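Local coordinates for protein putative mandelate racemase (Salmonella typhimurium, PDB 2O56) that binds a magnesium ion as a member of the enolase superfamily and is probably a hydro-lyase (dehydratase), although its substrate is not established, at residues 123-128 / 373-378; 203-208 / 241-246; 61-66 / 100-105; 250-255 / 273-278; 185-190 / 195-200. All blocks are in the same frame, centred on the assembly; numbering follows the deposited sequence.

Contact 3 is a buried helix-helix contact of the N-terminal capping domain and is almost wholly aliphatic; contact 4 is also buried but belongs to the barrel, where a proline-isoleucine contact adjoins the magnesium site. Contacts 2 and 5 share helix 195-212, packing it through apolar side chains against the turn after helix 228-238 (contact 2) and against the loop before helix 195-212 itself (contact 5); both are partly buried. Contact 1 lies at the surface, about 42 Å from contact 5 between centres, and is the one built on a salt bridge and bridging waters. Along the chain, contacts 2, 4 and 5 are nested inside the loop that contact 1 closes.

Contact 1 of 5, residues 123-128 / 373-378; sequences GGKSRE and YEVPEL
The carboxylate of Glu377 is the flat group that Lys125 meets, its ammonium group reaching OE2 on the syn side, the side of the other oxygen. NZ of Lys125 and OE2 of Glu377 are 2.8 Å apart in a hydrogen-bonded salt bridge. OE1 of the same carboxylate is bonded to the hydroxyl of Tyr119, so both oxygens are engaged and the group is probably fixed in its rotation. Lys125 leaves its backbone with CG anti to N (chi1 -171°) and then bends at chi3, which lays CE 3.8 Å from CG1 of Val375; the two side chains of the salt bridge meet at about a right angle. Gly123, with positive phi, closes the helix before this loop as the C-prime residue of a Schellman motif. The contact joins the loop leading into strand 130-135 to the loop leaving strand 372-373, two strands that pair antiparallel in the mixed sheet. Around the carbonyl O of Glu128, two waters span the segments. One donates to the carbonyl O of Glu128 (2.7 Å) and accepts from the backbone N of Val375 (2.9 Å). The other donates both to that same Glu128 O and to OE2 of Glu374, 2.8 Å from the latter. Val375 also packs on His336 and Thr339 of helix 328-340, while Lys125 N bonds Asn73 of a neighbouring subunit.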
# COMPACT_ATOMS: atom_id res chain seq x y z
N GLY A 123 -30.78 23.33 3.44
CA GLY A 123 -31.50 22.10 3.11
C GLY A 123 -32.57 21.64 4.09
O GLY A 123 -33.09 20.53 3.98
N GLY A 124 -32.91 22.50 5.04
CA GLY A 124 -34.17 22.38 5.76
C GLY A 124 -34.02 21.79 7.14
O GLY A 124 -32.94 21.76 7.70
N LYS A 125 -35.13 21.35 7.72
CA LYS A 125 -35.13 20.97 9.12
C LYS A 125 -35.06 19.44 9.17
O LYS A 125 -36.08 18.77 9.05
CB LYS A 125 -36.40 21.51 9.82
CG LYS A 125 -36.40 21.34 11.35
CD LYS A 125 -37.50 22.11 12.03
CE LYS A 125 -37.07 23.53 12.37
NZ LYS A 125 -38.25 24.41 12.60
N SER A 126 -33.86 18.90 9.35
CA SER A 126 -33.69 17.44 9.42
C SER A 126 -33.96 16.86 10.82
O SER A 126 -34.06 15.64 10.96
CB SER A 126 -32.29 17.02 8.95
OG SER A 126 -32.04 17.51 7.64
N ARG A 127 -34.06 17.72 11.83
CA ARG A 127 -34.41 17.30 13.20
C ARG A 127 -35.02 18.49 13.93
O ARG A 127 -34.77 19.64 13.57
CB ARG A 127 -33.17 16.78 13.96
CG ARG A 127 -32.06 17.84 14.21
CD ARG A 127 -30.71 17.25 14.63
NE ARG A 127 -30.38 16.02 13.89
CZ ARG A 127 -29.91 16.00 12.65
NH1 ARG A 127 -29.66 17.13 12.00
NH2 ARG A 127 -29.68 14.84 12.05
N GLU A 128 -35.83 18.21 14.95
CA GLU A 128 -36.67 19.26 15.56
C GLU A 128 -36.01 19.87 16.79
O GLU A 128 -36.27 21.01 17.14
CB GLU A 128 -38.05 18.71 15.94
CG GLU A 128 -38.93 18.28 14.77
CD GLU A 128 -39.29 19.43 13.85
OE1 GLU A 128 -39.70 20.50 14.36
OE2 GLU A 128 -39.18 19.27 12.62
N TYR A 373 -31.48 22.44 22.40
CA TYR A 373 -31.66 23.75 21.75
C TYR A 373 -32.70 23.63 20.65
O TYR A 373 -32.88 22.54 20.08
CB TYR A 373 -30.38 24.13 21.03
CG TYR A 373 -29.42 25.02 21.76
CD1 TYR A 373 -28.19 24.52 22.17
CD2 TYR A 373 -29.71 26.36 22.00
CE1 TYR A 373 -27.25 25.33 22.81
CE2 TYR A 373 -28.78 27.19 22.64
CZ TYR A 373 -27.55 26.66 23.04
OH TYR A 373 -26.60 27.44 23.68
N GLU A 374 -33.34 24.75 20.32
CA GLU A 374 -34.08 24.85 19.07
C GLU A 374 -33.45 25.91 18.19
O GLU A 374 -32.81 26.84 18.68
CB GLU A 374 -35.57 25.15 19.30
CG GLU A 374 -36.31 24.03 20.07
CD GLU A 374 -37.77 24.38 20.32
OE1 GLU A 374 -38.05 25.49 20.82
OE2 GLU A 374 -38.64 23.54 20.01
N VAL A 375 -33.61 25.73 16.89
CA VAL A 375 -33.00 26.59 15.88
C VAL A 375 -33.70 27.98 15.79
O VAL A 375 -34.92 28.05 15.95
CB VAL A 375 -33.00 25.83 14.52
CG1 VAL A 375 -34.39 25.76 13.90
CG2 VAL A 375 -31.96 26.37 13.56
N PRO A 376 -32.93 29.07 15.57
CA PRO A 376 -33.54 30.36 15.27
C PRO A 376 -34.42 30.33 14.02
O PRO A 376 -34.18 29.54 13.10
CB PRO A 376 -32.33 31.28 15.03
CG PRO A 376 -31.22 30.63 15.79
CD PRO A 376 -31.46 29.17 15.61
N GLU A 377 -35.44 31.19 13.99
CA GLU A 377 -36.41 31.17 12.91
C GLU A 377 -36.45 32.45 12.08
O GLU A 377 -37.09 32.49 11.02
CB GLU A 377 -37.81 30.81 13.43
CG GLU A 377 -37.92 29.40 14.04
CD GLU A 377 -37.86 28.27 13.00
OE1 GLU A 377 -37.88 28.57 11.79
OE2 GLU A 377 -37.80 27.08 13.42
N LEU A 378 -35.77 33.50 12.56
CA LEU A 378 -35.74 34.80 11.87
C LEU A 378 -34.93 34.66 10.57
O LEU A 378 -34.17 33.70 10.43
CB LEU A 378 -35.08 35.84 12.77
CG LEU A 378 -35.79 36.10 14.11
CD1 LEU A 378 -34.89 36.91 15.03
CD2 LEU A 378 -37.09 36.84 13.87
O HOH W 1 -35.04 23.25 16.19
O HOH W 2 -38.66 21.08 18.78

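Contact 2 of 5, residues 203-208 / 241-246; sequences DRMAAI and LGIFYY
Leu241 and Met205 meet at a slant, the branched end of the leucine lying against the base of the methionine chain rather than its sulfur. CD1 of Leu241 comes 3.5 Å from CG of Met205 and 3.8 Å from CB of Met205, a close fit for aliphatic carbons. The second methyl of the leucine, CD2, turns to the next helical residue and rests 4.0 Å from CB of Ala206. One leucine fork thus straddles two successive residues of the helix, and its CD1 also lies 3.8 Å from the backbone N of Ala206. Met205 sets CG anti to its backbone N (chi1 -168°), then folds at chi2 and chi3; CG still passes 4.2 Å from CD1 of Ile243. These side chains join helix 195-212, on the outside of the enolase-type barrel, to the turn that runs from helix 228-238 into strand 246-247. Met205 also touches Val173 of strand 170-173 and Ile218 of strand 217-221, the barrel strands before and after its helix, placing it in the layer between helices and sheet. Gly242 makes the turn with positive phi and separates Leu241 from Ile243, whose side chains approach the same methionine. The carbonyl O of Leu241 accepts a hydrogen bond from NE of Arg209, one turn further along the helix, adding a polar tie beside the apolar contact. The side chain of Met205 stands about 13 Å from the bound magnesium.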
# COMPACT_ATOMS: atom_id res chain seq x y z
N ASP A 203 -8.95 8.74 37.86
CA ASP A 203 -9.76 8.75 39.09
C ASP A 203 -10.86 9.81 39.03
O ASP A 203 -11.99 9.55 39.43
CB ASP A 203 -8.88 9.01 40.32
CG ASP A 203 -8.00 7.84 40.68
OD1 ASP A 203 -8.29 6.69 40.27
OD2 ASP A 203 -7.00 8.08 41.38
N ARG A 204 -10.53 10.99 38.52
CA ARG A 204 -11.55 12.00 38.26
C ARG A 204 -12.62 11.47 37.29
O ARG A 204 -13.83 11.60 37.54
CB ARG A 204 -10.94 13.29 37.70
CG ARG A 204 -10.12 14.09 38.69
CD ARG A 204 -9.08 14.90 37.97
NE ARG A 204 -8.47 15.93 38.81
CZ ARG A 204 -7.48 16.72 38.42
NH1 ARG A 204 -6.96 16.60 37.21
NH2 ARG A 204 -6.99 17.63 39.26
N MET A 205 -12.18 10.84 36.21
CA MET A 205 -13.10 10.36 35.19
C MET A 205 -13.98 9.21 35.71
O MET A 205 -15.17 9.14 35.40
CB MET A 205 -12.33 9.95 33.93
CG MET A 205 -13.20 9.70 32.73
SD MET A 205 -13.54 11.19 31.81
CE MET A 205 -11.90 11.57 31.17
N ALA A 206 -13.40 8.34 36.54
CA ALA A 206 -14.15 7.19 37.05
C ALA A 206 -15.15 7.64 38.12
O ALA A 206 -16.22 7.04 38.27
CB ALA A 206 -13.18 6.14 37.63
N ALA A 207 -14.79 8.70 38.85
CA ALA A 207 -15.70 9.39 39.78
C ALA A 207 -16.94 9.94 39.07
O ALA A 207 -18.06 9.76 39.54
CB ALA A 207 -14.95 10.53 40.49
N ILE A 208 -16.75 10.59 37.94
CA ILE A 208 -17.89 11.04 37.12
C ILE A 208 -18.78 9.86 36.72
O ILE A 208 -19.99 9.90 36.96
CB ILE A 208 -17.45 11.86 35.88
CG1 ILE A 208 -16.73 13.13 36.31
CG2 ILE A 208 -18.67 12.20 35.02
CD1 ILE A 208 -16.01 13.85 35.18
N LEU A 241 -14.43 2.84 30.99
CA LEU A 241 -15.41 3.77 31.54
C LEU A 241 -16.58 4.08 30.59
O LEU A 241 -17.51 4.80 30.97
CB LEU A 241 -14.73 5.05 32.04
CG LEU A 241 -13.61 4.89 33.07
CD1 LEU A 241 -13.03 6.24 33.44
CD2 LEU A 241 -14.10 4.18 34.32
N GLY A 242 -16.56 3.53 29.38
CA GLY A 242 -17.65 3.71 28.42
C GLY A 242 -17.64 5.13 27.86
O GLY A 242 -18.64 5.84 27.93
N ILE A 243 -16.51 5.54 27.29
CA ILE A 243 -16.32 6.91 26.76
C ILE A 243 -17.00 7.13 25.39
O ILE A 243 -16.84 6.32 24.46
CB ILE A 243 -14.79 7.24 26.74
CG1 ILE A 243 -14.21 7.08 28.14
CG2 ILE A 243 -14.49 8.67 26.22
CD1 ILE A 243 -14.78 8.12 29.16
N PHE A 244 -17.77 8.22 25.27
CA PHE A 244 -18.64 8.50 24.09
C PHE A 244 -17.77 8.80 22.87
O PHE A 244 -17.89 8.17 21.82
CB PHE A 244 -19.51 9.72 24.39
CG PHE A 244 -20.69 9.89 23.49
CD1 PHE A 244 -21.57 8.84 23.25
CD2 PHE A 244 -20.95 11.13 22.91
CE1 PHE A 244 -22.68 9.03 22.43
CE2 PHE A 244 -22.06 11.33 22.09
CZ PHE A 244 -22.91 10.27 21.84
N TYR A 245 -16.91 9.80 23.01
CA TYR A 245 -15.72 9.87 22.18
C TYR A 245 -14.55 10.56 22.84
O TYR A 245 -14.68 11.13 23.92
CB TYR A 245 -16.06 10.46 20.81
CG TYR A 245 -16.89 11.73 20.78
CD1 TYR A 245 -16.30 12.98 20.90
CD2 TYR A 245 -18.28 11.68 20.57
CE1 TYR A 245 -17.05 14.14 20.84
CE2 TYR A 245 -19.04 12.85 20.51
CZ TYR A 245 -18.42 14.07 20.65
OH TYR A 245 -19.15 15.22 20.58
N TYR A 246 -13.38 10.49 22.19
CA TYR A 246 -12.11 10.89 22.78
C TYR A 246 -11.60 12.03 21.90
O TYR A 246 -11.27 11.78 20.75
CB TYR A 246 -11.16 9.69 22.66
CG TYR A 246 -9.84 9.78 23.43
CD1 TYR A 246 -9.73 10.52 24.60
CD2 TYR A 246 -8.71 9.09 22.97
CE1 TYR A 246 -8.53 10.58 25.30
CE2 TYR A 246 -7.49 9.14 23.67
CZ TYR A 246 -7.42 9.88 24.83
OH TYR A 246 -6.23 9.94 25.51

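Contact 3 of 5, residues 61-66 / 100-105; sequences DLSAII and SGIDIA
In the N-terminal capping domain of the enolase superfamily, helices pack on an antiparallel sheet, and this contact joins two of them, helix 52-66 and helix 93-114. The axes of the two short segments run 42° apart and approach to 10.9 Å, a wide spacing filled chiefly by Ile102. This residue points at the other helix and supplies most of the buried surface. Its CG1 branch, anti to the carbonyl carbon (chi1 -73°), carries CD1 forward to lie 3.5 Å from CB of Leu62. Its CG2 methyl takes a separate partner, CD1 of Ile66, at 3.8 Å; the two isoleucine chains lie alongside, running in opposite senses. The two branches of Ile102 therefore meet residues one helical turn apart. On the sheet, Ile102 touches Val30 and Ile32 of strand 28-34, and Met81 of helix 74-83 touches both Ile102 and Leu62, extending the apolar cluster. Leu62 and Ile65 also pack on Val50 of a neighbouring subunit. Ser63 borders this apolar group with its polar end satisfied inside its own helix, where OG is hydrogen-bonded to the carbonyl O of Ala59; that OG lies 4.0 Å from CD1 of Ile102.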
# COMPACT_ATOMS: atom_id res chain seq x y z
N ASP A 61 -7.85 42.76 5.70
CA ASP A 61 -7.21 42.56 4.38
C ASP A 61 -8.10 41.85 3.37
O ASP A 61 -8.14 42.24 2.18
CB ASP A 61 -5.88 41.81 4.52
CG ASP A 61 -4.77 42.68 5.08
OD1 ASP A 61 -4.92 43.94 5.15
OD2 ASP A 61 -3.73 42.09 5.45
N LEU A 62 -8.80 40.80 3.82
CA LEU A 62 -9.80 40.10 2.98
C LEU A 62 -10.97 41.00 2.56
O LEU A 62 -11.41 40.98 1.41
CB LEU A 62 -10.28 38.80 3.67
CG LEU A 62 -9.26 37.66 3.77
CD1 LEU A 62 -9.69 36.51 4.68
CD2 LEU A 62 -8.94 37.14 2.40
N SER A 63 -11.44 41.84 3.48
CA SER A 63 -12.53 42.77 3.19
C SER A 63 -12.24 43.69 2.01
O SER A 63 -13.13 43.93 1.19
CB SER A 63 -12.90 43.57 4.43
OG SER A 63 -13.40 42.68 5.42
N ALA A 64 -10.99 44.15 1.90
CA ALA A 64 -10.55 44.97 0.76
C ALA A 64 -10.86 44.35 -0.58
O ALA A 64 -11.13 45.07 -1.54
CB ALA A 64 -9.07 45.30 0.86
N ILE A 65 -10.83 43.02 -0.66
CA ILE A 65 -10.95 42.37 -1.97
C ILE A 65 -12.39 42.05 -2.37
O ILE A 65 -12.65 41.72 -3.53
CB ILE A 65 -9.99 41.15 -2.16
CG1 ILE A 65 -10.48 39.92 -1.42
CG2 ILE A 65 -8.57 41.51 -1.74
CD1 ILE A 65 -9.91 38.62 -1.98
N ILE A 66 -13.33 42.18 -1.42
CA ILE A 66 -14.73 41.92 -1.69
C ILE A 66 -15.65 43.16 -1.82
O ILE A 66 -16.82 43.04 -2.18
CB ILE A 66 -15.31 40.93 -0.66
CG1 ILE A 66 -15.57 41.63 0.66
CG2 ILE A 66 -14.38 39.71 -0.53
CD1 ILE A 66 -16.16 40.77 1.72
N SER A 100 -13.94 32.74 7.34
CA SER A 100 -15.15 32.19 7.93
C SER A 100 -16.09 33.30 8.39
O SER A 100 -17.28 33.25 8.12
CB SER A 100 -14.80 31.30 9.13
OG SER A 100 -13.89 30.27 8.75
N GLY A 101 -15.53 34.30 9.09
CA GLY A 101 -16.29 35.45 9.54
C GLY A 101 -17.02 36.12 8.40
O GLY A 101 -18.21 36.39 8.49
N ILE A 102 -16.28 36.37 7.32
CA ILE A 102 -16.82 36.98 6.11
C ILE A 102 -17.90 36.12 5.48
O ILE A 102 -18.97 36.62 5.13
CB ILE A 102 -15.69 37.25 5.11
CG1 ILE A 102 -14.86 38.44 5.61
CG2 ILE A 102 -16.23 37.54 3.71
CD1 ILE A 102 -13.62 38.68 4.85
N ASP A 103 -17.63 34.82 5.38
CA ASP A 103 -18.53 33.90 4.73
C ASP A 103 -19.87 33.82 5.44
O ASP A 103 -20.91 33.82 4.78
CB ASP A 103 -17.92 32.49 4.67
CG ASP A 103 -18.79 31.52 3.90
OD1 ASP A 103 -18.80 31.58 2.65
OD2 ASP A 103 -19.48 30.71 4.56
N ILE A 104 -19.83 33.72 6.78
CA ILE A 104 -21.04 33.67 7.59
C ILE A 104 -21.90 34.92 7.35
O ILE A 104 -23.11 34.82 7.15
CB ILE A 104 -20.72 33.54 9.11
CG1 ILE A 104 -20.10 32.18 9.45
CG2 ILE A 104 -22.00 33.74 9.95
CD1 ILE A 104 -19.34 32.17 10.75
N ALA A 105 -21.26 36.08 7.30
CA ALA A 105 -21.96 37.35 7.09
C ALA A 105 -22.59 37.43 5.70
O ALA A 105 -23.63 38.06 5.51
CB ALA A 105 -21.01 38.52 7.34

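Contact 4 of 5, residues 250-255 / 273-278; sequences VMPLNP and ERIYWR. With MG (magnesium ion), chain I.
Pro252, Arg274 and Ile275 carry this contact between two loops of the enolase-type barrel, those following strands 246-247 and 269-271, beside the magnesium site. Pro252 gives up the most surface. Its CG lies 3.4 Å from the carbonyl O of Arg274, and the ring meets Ile275 at an angle, CB being 3.7 Å from CG1 of Ile275. Ile275 presents this branch because CG1 stands anti to the carbonyl carbon (chi1 -57°). Phe284 of helix 277-286 touches both Pro252 and Ile275. Apart from its carbonyl O, Arg274 meets Pro252 through CB, 4.4 Å from CG of the proline, while its guanidinium runs on to polar partners: NH2 forms a salt bridge with Glu248 and a hydrogen bond to the carbonyl O of His223, and NH1 bonds the carbonyl O of Phe86 of a neighbouring subunit, whose ring also makes a cation-pi contact with it. Such an arginine would be expected to offset part of the negative charge gathered by the acidic residues here. Asn254 follows as the N-cap of helix 255-264, its OD1 accepting from the backbone N of Ala256. Just before Arg274, Glu273 binds the metal together with Glu221 and Glu247. Two waters also ligate the magnesium, at 2.2 and 2.4 Å from it, and OE1 of Glu273 stands 2.3 Å from the ion.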
# COMPACT_ATOMS: atom_id res chain seq x y z
N VAL A 250 -4.38 14.21 19.94
CA VAL A 250 -3.08 14.62 19.42
C VAL A 250 -3.37 15.74 18.38
O VAL A 250 -4.48 15.82 17.85
CB VAL A 250 -2.33 13.40 18.80
CG1 VAL A 250 -3.08 12.85 17.55
CG2 VAL A 250 -0.91 13.76 18.43
N MET A 251 -2.41 16.62 18.13
CA MET A 251 -2.57 17.67 17.12
C MET A 251 -2.67 17.07 15.71
O MET A 251 -2.23 15.94 15.52
CB MET A 251 -1.41 18.67 17.22
CG MET A 251 -0.07 18.12 16.79
SD MET A 251 1.26 19.32 17.06
CE MET A 251 2.69 18.35 16.58
N PRO A 252 -3.24 17.82 14.72
CA PRO A 252 -3.47 17.30 13.38
C PRO A 252 -2.34 17.43 12.35
O PRO A 252 -2.53 17.01 11.21
CB PRO A 252 -4.68 18.13 12.89
CG PRO A 252 -4.57 19.41 13.61
CD PRO A 252 -3.77 19.19 14.87
N LEU A 253 -1.20 17.99 12.74
CA LEU A 253 -0.15 18.37 11.78
C LEU A 253 0.42 17.21 10.95
O LEU A 253 0.74 17.38 9.76
CB LEU A 253 0.98 19.11 12.51
CG LEU A 253 0.63 20.45 13.16
CD1 LEU A 253 1.89 21.13 13.68
CD2 LEU A 253 -0.13 21.36 12.22
N ASN A 254 0.53 16.04 11.58
CA ASN A 254 0.81 14.76 10.86
C ASN A 254 -0.39 13.82 11.14
O ASN A 254 -0.50 13.27 12.24
CB ASN A 254 2.13 14.16 11.40
CG ASN A 254 2.48 12.79 10.79
OD1 ASN A 254 1.77 12.26 9.94
ND2 ASN A 254 3.61 12.22 11.25
N PRO A 255 -1.30 13.69 10.16
CA PRO A 255 -2.50 12.87 10.32
C PRO A 255 -2.26 11.41 10.70
O PRO A 255 -3.20 10.77 11.18
CB PRO A 255 -3.15 12.93 8.93
CG PRO A 255 -2.75 14.30 8.45
CD PRO A 255 -1.30 14.39 8.86
N GLU A 273 -11.59 21.11 15.50
CA GLU A 273 -11.50 22.55 15.78
C GLU A 273 -10.23 23.19 15.20
O GLU A 273 -10.21 24.40 14.92
CB GLU A 273 -11.65 22.86 17.27
CG GLU A 273 -10.57 22.32 18.17
CD GLU A 273 -10.99 22.34 19.62
OE1 GLU A 273 -11.55 21.33 20.10
OE2 GLU A 273 -10.80 23.37 20.30
N ARG A 274 -9.20 22.37 15.00
CA ARG A 274 -7.95 22.82 14.41
C ARG A 274 -7.59 22.15 13.09
O ARG A 274 -6.43 22.11 12.70
CB ARG A 274 -6.82 22.72 15.42
CG ARG A 274 -6.88 23.84 16.46
CD ARG A 274 -5.80 23.65 17.47
NE ARG A 274 -6.17 22.65 18.46
CZ ARG A 274 -5.54 22.49 19.62
NH1 ARG A 274 -4.50 23.26 19.90
NH2 ARG A 274 -5.95 21.57 20.48
N ILE A 275 -8.61 21.69 12.38
CA ILE A 275 -8.50 21.13 11.04
C ILE A 275 -9.43 21.94 10.12
O ILE A 275 -10.61 22.14 10.42
CB ILE A 275 -8.99 19.67 11.06
CG1 ILE A 275 -8.20 18.82 12.06
CG2 ILE A 275 -8.86 19.06 9.70
CD1 ILE A 275 -8.76 17.34 12.21
N TYR A 276 -8.89 22.44 9.01
CA TYR A 276 -9.56 23.48 8.23
C TYR A 276 -9.84 23.05 6.81
O TYR A 276 -8.96 22.50 6.14
CB TYR A 276 -8.74 24.78 8.24
CG TYR A 276 -8.12 25.09 9.57
CD1 TYR A 276 -8.91 25.27 10.71
CD2 TYR A 276 -6.74 25.17 9.70
CE1 TYR A 276 -8.36 25.53 11.95
CE2 TYR A 276 -6.17 25.43 10.95
CZ TYR A 276 -7.00 25.60 12.07
OH TYR A 276 -6.45 25.89 13.29
N TRP A 277 -11.07 23.33 6.36
CA TRP A 277 -11.52 23.13 4.97
C TRP A 277 -11.66 21.65 4.60
O TRP A 277 -11.25 20.77 5.35
CB TRP A 277 -10.68 23.90 3.94
CG TRP A 277 -10.38 25.34 4.26
CD1 TRP A 277 -11.04 26.15 5.13
CD2 TRP A 277 -9.34 26.14 3.68
NE1 TRP A 277 -10.46 27.40 5.15
CE2 TRP A 277 -9.42 27.42 4.26
CE3 TRP A 277 -8.34 25.89 2.73
CZ2 TRP A 277 -8.54 28.46 3.93
CZ3 TRP A 277 -7.46 26.93 2.40
CH2 TRP A 277 -7.58 28.19 2.99
N ARG A 278 -12.30 21.39 3.47
CA ARG A 278 -12.35 20.02 2.94
C ARG A 278 -10.94 19.41 2.87
O ARG A 278 -10.74 18.25 3.21
CB ARG A 278 -12.93 20.05 1.52
CG ARG A 278 -14.45 20.20 1.40
CD ARG A 278 -14.79 20.66 -0.03
NE ARG A 278 -14.46 22.08 -0.24
CZ ARG A 278 -14.56 22.71 -1.41
NH1 ARG A 278 -14.98 22.06 -2.48
NH2 ARG A 278 -14.25 24.00 -1.51
MG MG I . -12.07 21.01 22.27
O HOH W 3 -13.75 22.42 22.66
O HOH W 4 -9.85 20.10 22.18

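Contact 5 of 5, residues 185-190 / 195-200; sequences NQQNLN and DKILRL
Ile197 turns CG2 anti to its backbone N while CG1 stands anti to the carbonyl carbon (chi1 -57°), and this brings the CG2 methyl to the loop. Leu189 answers with CG anti to its own carbonyl carbon (chi1 -67°), which carries CD2 to 3.7 Å from CG2 of Ile197, the two chains crossing at a slant. Gln187 reaches the same methyl from another direction, its OE1 4.1 Å from Ile197 CG2, a loose van der Waals approach. Beyond Ile197, Leu189 packs on Val176 and Phe225, and its carbonyl O is bonded to the hydroxyl of Ser230. The loop is braced from within: OD1 of Asn188 accepts from ND2 of Asn190 at 2.8 Å, the donor lying nearly in line with the carbonyl bond. Within the helix, Arg199 holds Asp195 side-on with two nitrogens, one to each oxygen. The NE bond to OD2 is nearly straight (170°) and lies in the guanidinium plane, whereas NH2, 3.0 Å from OD1 of Asp195, meets an oxygen tilted from that plane. The whole belongs to a beta-alpha unit of the enolase-type barrel, in which the long loop after strand 170-173 folds back on the first turn of helix 195-212.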
# COMPACT_ATOMS: atom_id res chain seq x y z
N ASN A 185 -2.68 23.18 32.64
CA ASN A 185 -1.79 22.98 31.50
C ASN A 185 -0.37 23.44 31.84
O ASN A 185 0.21 24.30 31.16
CB ASN A 185 -2.32 23.69 30.24
CG ASN A 185 -1.61 23.24 28.96
OD1 ASN A 185 -1.11 22.11 28.87
ND2 ASN A 185 -1.58 24.12 27.97
N GLN A 186 0.19 22.89 32.90
CA GLN A 186 1.53 23.29 33.26
C GLN A 186 2.52 22.16 33.39
O GLN A 186 3.72 22.40 33.53
CB GLN A 186 1.50 24.17 34.50
CG GLN A 186 1.23 25.63 34.17
CD GLN A 186 1.04 26.47 35.42
OE1 GLN A 186 1.48 26.10 36.51
NE2 GLN A 186 0.40 27.62 35.25
N GLN A 187 2.02 20.93 33.33
CA GLN A 187 2.91 19.76 33.28
C GLN A 187 3.20 19.35 31.83
O GLN A 187 2.43 19.65 30.92
CB GLN A 187 2.36 18.60 34.14
CG GLN A 187 0.96 18.21 33.81
CD GLN A 187 0.15 17.72 34.99
OE1 GLN A 187 0.69 17.20 35.97
NE2 GLN A 187 -1.17 17.86 34.88
N ASN A 188 4.34 18.71 31.61
CA ASN A 188 4.67 18.22 30.27
C ASN A 188 3.93 16.91 30.02
O ASN A 188 4.21 15.89 30.65
CB ASN A 188 6.18 18.02 30.10
CG ASN A 188 6.56 17.42 28.75
OD1 ASN A 188 6.01 17.79 27.71
ND2 ASN A 188 7.51 16.49 28.77
N LEU A 189 2.97 16.95 29.11
CA LEU A 189 2.14 15.77 28.88
C LEU A 189 2.54 14.98 27.64
O LEU A 189 1.79 14.13 27.19
CB LEU A 189 0.65 16.16 28.87
CG LEU A 189 0.01 16.66 30.17
CD1 LEU A 189 -1.44 17.06 29.94
CD2 LEU A 189 0.09 15.60 31.30
N ASN A 190 3.73 15.25 27.10
CA ASN A 190 4.29 14.52 25.96
C ASN A 190 5.16 13.32 26.35
O ASN A 190 5.89 13.38 27.33
CB ASN A 190 5.13 15.44 25.07
CG ASN A 190 4.36 16.69 24.63
OD1 ASN A 190 3.43 16.62 23.82
ND2 ASN A 190 4.77 17.84 25.15
N ASP A 195 2.87 6.90 36.06
CA ASP A 195 1.48 6.55 36.33
C ASP A 195 0.68 7.63 37.04
O ASP A 195 -0.48 7.86 36.71
CB ASP A 195 1.39 5.23 37.08
CG ASP A 195 -0.03 4.78 37.27
OD1 ASP A 195 -0.68 4.42 36.26
OD2 ASP A 195 -0.50 4.82 38.42
N LYS A 196 1.30 8.31 38.00
CA LYS A 196 0.58 9.26 38.85
C LYS A 196 -0.04 10.42 38.07
O LYS A 196 -1.12 10.88 38.40
CB LYS A 196 1.50 9.81 39.95
CG LYS A 196 2.85 10.30 39.47
CD LYS A 196 3.65 10.89 40.61
CE LYS A 196 5.13 10.82 40.30
NZ LYS A 196 5.89 11.71 41.20
N ILE A 197 0.66 10.87 37.04
CA ILE A 197 0.16 11.96 36.20
C ILE A 197 -1.20 11.61 35.61
O ILE A 197 -2.13 12.42 35.66
CB ILE A 197 1.19 12.33 35.11
CG1 ILE A 197 2.53 12.70 35.77
CG2 ILE A 197 0.68 13.47 34.26
CD1 ILE A 197 3.66 12.98 34.80
N LEU A 198 -1.34 10.39 35.10
CA LEU A 198 -2.55 9.98 34.39
C LEU A 198 -3.57 9.32 35.31
O LEU A 198 -4.76 9.30 35.00
CB LEU A 198 -2.20 9.04 33.23
CG LEU A 198 -1.48 9.71 32.05
CD1 LEU A 198 -1.10 8.67 31.02
CD2 LEU A 198 -2.36 10.81 31.42
N ARG A 199 -3.11 8.79 36.44
CA ARG A 199 -3.97 8.13 37.43
C ARG A 199 -4.99 9.10 38.02
O ARG A 199 -6.16 8.74 38.23
CB ARG A 199 -3.09 7.51 38.53
CG ARG A 199 -3.82 6.93 39.74
CD ARG A 199 -4.45 5.59 39.45
NE ARG A 199 -3.63 4.74 38.58
CZ ARG A 199 -4.14 3.85 37.73
NH1 ARG A 199 -5.46 3.69 37.63
NH2 ARG A 199 -3.33 3.12 36.96
N LEU A 200 -4.53 10.32 38.29
CA LEU A 200 -5.38 11.43 38.69
C LEU A 200 -6.53 11.68 37.70
O LEU A 200 -7.70 11.70 38.09
CB LEU A 200 -4.54 12.69 38.85
CG LEU A 200 -5.24 13.96 39.36
CD1 LEU A 200 -5.95 13.71 40.71
CD2 LEU A 200 -4.24 15.09 39.48